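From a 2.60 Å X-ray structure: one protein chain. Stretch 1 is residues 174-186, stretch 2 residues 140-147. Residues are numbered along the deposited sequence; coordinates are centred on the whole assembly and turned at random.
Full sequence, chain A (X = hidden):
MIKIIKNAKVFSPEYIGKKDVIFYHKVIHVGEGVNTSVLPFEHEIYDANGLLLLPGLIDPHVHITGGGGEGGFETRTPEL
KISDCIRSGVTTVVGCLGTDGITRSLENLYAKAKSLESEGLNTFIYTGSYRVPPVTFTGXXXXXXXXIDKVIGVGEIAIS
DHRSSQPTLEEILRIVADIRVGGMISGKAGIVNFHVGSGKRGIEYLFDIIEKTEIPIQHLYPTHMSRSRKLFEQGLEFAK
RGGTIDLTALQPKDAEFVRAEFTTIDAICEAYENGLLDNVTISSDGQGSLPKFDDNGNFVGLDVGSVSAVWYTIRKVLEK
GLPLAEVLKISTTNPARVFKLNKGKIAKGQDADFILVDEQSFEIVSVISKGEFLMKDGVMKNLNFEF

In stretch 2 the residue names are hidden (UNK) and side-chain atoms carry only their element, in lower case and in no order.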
# COMPACT_ATOMS: atom_id res chain seq x y z
N ARG A 174 19.68 3.55 12.83
CA ARG A 174 18.76 4.24 11.91
C ARG A 174 17.76 5.06 12.75
O ARG A 174 17.58 6.27 12.43
CB ARG A 174 18.09 3.21 11.01
CG ARG A 174 17.01 3.78 10.09
CD ARG A 174 17.45 4.84 9.09
NE ARG A 174 18.80 4.63 8.61
CZ ARG A 174 19.17 3.68 7.76
NH1 ARG A 174 18.26 2.84 7.27
NH2 ARG A 174 20.44 3.58 7.41
N ILE A 175 17.18 4.47 13.81
CA ILE A 175 16.17 5.12 14.69
C ILE A 175 16.82 6.31 15.40
O ILE A 175 16.22 7.39 15.40
CB ILE A 175 15.57 4.10 15.68
CG1 ILE A 175 14.66 3.10 14.96
CG2 ILE A 175 14.84 4.79 16.84
CD1 ILE A 175 14.63 1.76 15.66
N VAL A 176 18.02 6.14 15.95
CA VAL A 176 18.69 7.26 16.67
C VAL A 176 18.99 8.37 15.65
O VAL A 176 18.73 9.53 15.97
CB VAL A 176 19.95 6.81 17.41
CG1 VAL A 176 20.70 7.99 17.98
CG2 VAL A 176 19.62 5.83 18.51
N ALA A 177 19.53 8.05 14.48
CA ALA A 177 19.84 9.08 13.46
C ALA A 177 18.56 9.80 13.00
O ALA A 177 18.61 11.02 12.80
CB ALA A 177 20.58 8.50 12.28
N ASP A 178 17.45 9.09 12.87
CA ASP A 178 16.17 9.69 12.40
C ASP A 178 15.65 10.65 13.48
O ASP A 178 15.26 11.76 13.15
CB ASP A 178 15.19 8.61 11.97
CG ASP A 178 15.55 7.98 10.61
OD1 ASP A 178 16.59 8.41 10.00
OD2 ASP A 178 14.79 7.04 10.16
N ILE A 179 15.71 10.29 14.75
CA ILE A 179 15.12 11.16 15.79
C ILE A 179 16.07 12.35 16.03
O ILE A 179 15.58 13.47 16.19
CB ILE A 179 14.75 10.33 17.03
CG1 ILE A 179 13.47 10.86 17.70
CG2 ILE A 179 15.90 10.27 18.02
CD1 ILE A 179 12.23 10.76 16.83
N ARG A 180 17.38 12.15 15.92
CA ARG A 180 18.35 13.27 15.98
C ARG A 180 18.08 14.25 14.84
O ARG A 180 17.99 15.47 15.09
CB ARG A 180 19.80 12.78 15.96
CG ARG A 180 20.79 13.88 15.61
CD ARG A 180 22.18 13.49 16.05
NE ARG A 180 23.17 14.51 15.71
CZ ARG A 180 23.25 15.73 16.26
NH1 ARG A 180 22.38 16.14 17.17
NH2 ARG A 180 24.20 16.56 15.88
N VAL A 181 17.93 13.77 13.62
CA VAL A 181 17.75 14.74 12.50
C VAL A 181 16.38 15.41 12.60
O VAL A 181 16.28 16.66 12.38
CB VAL A 181 18.01 14.08 11.15
CG1 VAL A 181 17.42 14.87 10.00
CG2 VAL A 181 19.52 13.90 10.97
N GLY A 182 15.36 14.63 12.96
CA GLY A 182 14.01 15.17 13.13
C GLY A 182 13.99 16.23 14.22
O GLY A 182 13.29 17.23 14.05
N GLY A 183 14.74 15.99 15.30
CA GLY A 183 14.99 16.97 16.37
C GLY A 183 15.57 18.27 15.86
O GLY A 183 15.07 19.35 16.26
N MET A 184 16.59 18.20 15.00
CA MET A 184 17.28 19.41 14.48
C MET A 184 16.30 20.24 13.62
O MET A 184 16.28 21.46 13.76
CB MET A 184 18.51 19.02 13.65
CG MET A 184 19.57 18.28 14.45
SD MET A 184 20.97 17.67 13.48
CE MET A 184 21.70 19.22 12.96
N ILE A 185 15.53 19.60 12.75
CA ILE A 185 14.60 20.30 11.83
C ILE A 185 13.53 21.02 12.66
O ILE A 185 13.09 22.12 12.28
CB ILE A 185 14.00 19.26 10.85
CG1 ILE A 185 15.08 18.69 9.92
CG2 ILE A 185 12.83 19.82 10.06
CD1 ILE A 185 14.63 17.45 9.12
N SER A 186 13.09 20.40 13.75
CA SER A 186 11.90 20.81 14.53
C SER A 186 12.30 21.68 15.73
O SER A 186 11.41 22.19 16.45
CB SER A 186 11.13 19.57 14.94
OG SER A 186 11.81 18.86 15.95
N UNK A 140 6.78 7.47 9.81
CA UNK A 140 8.22 7.57 10.16
C UNK A 140 8.38 8.34 11.47
O UNK A 140 7.62 9.32 11.69
c UNK A 140 9.07 8.14 9.02
o UNK A 140 8.99 9.56 8.87
N UNK A 141 9.34 7.95 12.30
CA UNK A 141 9.54 8.70 13.57
C UNK A 141 10.04 10.11 13.24
O UNK A 141 9.75 11.05 13.99
c UNK A 141 10.43 7.95 14.56
c UNK A 141 11.87 7.86 14.09
c UNK A 141 12.67 6.86 14.91
c UNK A 141 9.84 6.57 14.86
N UNK A 142 10.70 10.29 12.11
CA UNK A 142 11.24 11.62 11.77
C UNK A 142 10.08 12.55 11.44
O UNK A 142 10.10 13.69 11.91
s UNK A 142 13.96 12.89 8.92
c UNK A 142 12.22 11.55 10.62
c UNK A 142 15.35 11.93 9.53
c UNK A 142 12.86 12.88 10.35
N UNK A 143 9.09 12.09 10.67
CA UNK A 143 7.88 12.89 10.38
C UNK A 143 7.09 13.14 11.67
O UNK A 143 6.57 14.25 11.78
n UNK A 143 5.35 12.12 6.96
c UNK A 143 5.19 13.10 6.09
c UNK A 143 6.95 12.22 9.37
n UNK A 143 4.03 13.76 6.05
c UNK A 143 7.50 12.24 7.96
n UNK A 143 6.22 13.43 5.31
c UNK A 143 6.59 11.39 7.08
N UNK A 144 7.03 12.18 12.59
CA UNK A 144 6.30 12.31 13.88
C UNK A 144 6.84 13.51 14.66
O UNK A 144 6.05 14.40 15.03
c UNK A 144 5.49 9.90 14.19
o UNK A 144 5.47 8.83 14.89
o UNK A 144 4.84 10.07 13.12
c UNK A 144 6.35 11.04 14.70
N UNK A 145 8.15 13.58 14.84
CA UNK A 145 8.77 14.66 15.66
C UNK A 145 8.72 15.98 14.88
O UNK A 145 8.58 16.99 15.50
c UNK A 145 10.71 15.23 17.17
c UNK A 145 10.18 14.25 16.11
c UNK A 145 11.11 14.10 14.92
c UNK A 145 11.94 14.73 17.93
N UNK A 146 8.73 15.99 13.56
CA UNK A 146 8.69 17.29 12.84
C UNK A 146 7.25 17.81 12.90
O UNK A 146 7.08 18.97 13.30
c UNK A 146 10.78 16.85 11.51
c UNK A 146 9.12 18.39 10.56
c UNK A 146 9.31 17.16 11.43
N UNK A 147 6.24 16.96 12.70
CA UNK A 147 4.84 17.42 12.45
C UNK A 147 4.00 17.57 13.73
O UNK A 147 3.01 18.32 13.68
c UNK A 147 3.78 15.53 9.22
c UNK A 147 4.70 16.39 10.07
c UNK A 147 4.14 16.45 11.49
c UNK A 147 4.85 17.77 9.46
O HOH W 1 12.16 8.28 10.31

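Position 140 carries one carbon and then one oxygen, with no contact to stretch 1. The oxygen accepts a hydrogen bond from the backbone N of position 143, the capping bond expected just before a helix. The residue is serine, S140, and the S140 OG to 143 N distance is 3.1 Å; a short hydroxyl side chain suits an N-cap because it can accept from the amide of residue 143, which has no backbone carbonyl partner in this first turn.

Position 141 has four carbons, forked at the first, with one arm two carbons long. The end carbon of that arm lies 3.6 Å from I175 CG2, and its inner carbon 4.0 Å from I179 CD1. This is isoleucine. I141 points toward stretch 1, and its longer arm, CG1 and CD1, packs against two isoleucines one turn apart, a buried apolar setting that suits a branched hydrocarbon.

Position 142 is an unbranched chain of two carbons, a sulfur and a carbon. Its end carbon is 3.6 Å from V181 CG1 and 3.6 Å from D178 O, and its second carbon passes 3.8 Å from G182 CA. Only methionine provides such a chain. Although its CA-to-CB bond points sideways, the end of M142 comes nearer: the slim chain can lie past G182 and still bring CE to V181.

Position 143 shows three carbons, a nitrogen, and a carbon bearing two more nitrogens, the guanidinium of arginine. R143 points away from stretch 1 and is partly exposed, as befits a charged side chain.

At position 144, two carbons, the second carrying two oxygens, do not touch stretch 1 and mark aspartate. D144 is buried, but its carboxylate is satisfied by hydrogen bonds elsewhere in the structure.

Position 145 again has four carbons forked at the first, one arm being two carbons long. The short arm approaches G182 CA to 3.6 Å, and the end of the longer arm lies 4.0 Å from G183 N. This isoleucine, I145, is a knob set among I179, G182, G183 and S186, its two arms filling the hole.

Position 146 has one carbon carrying two others, one of which meets I185 CG2 at 3.9 Å and G182 O at 3.6 Å. It is valine; V146 makes a compact fit beside the glycine.

Position 147 has four carbons forked at the second and no contact with stretch 1, hence leucine. L147 points away into another buried environment, which suits its apolar side chain.

The two helices run in nearly the same direction, at 23°, with axes approaching to 8.3 Å. Glycine makes room: an ideal CB on G182 would lie 2.4 Å from I145 CG2, a clash. The direct contact is van der Waals packing with no hydrogen bond across it, but a water accepts from M142 N at 3.1 Å and donates to D178 OD2 at 2.9 Å. Within its own helix, S186 OG donates to G182 O at 2.9 Å.

Stretch 2 (140-147) SIMRDIVL
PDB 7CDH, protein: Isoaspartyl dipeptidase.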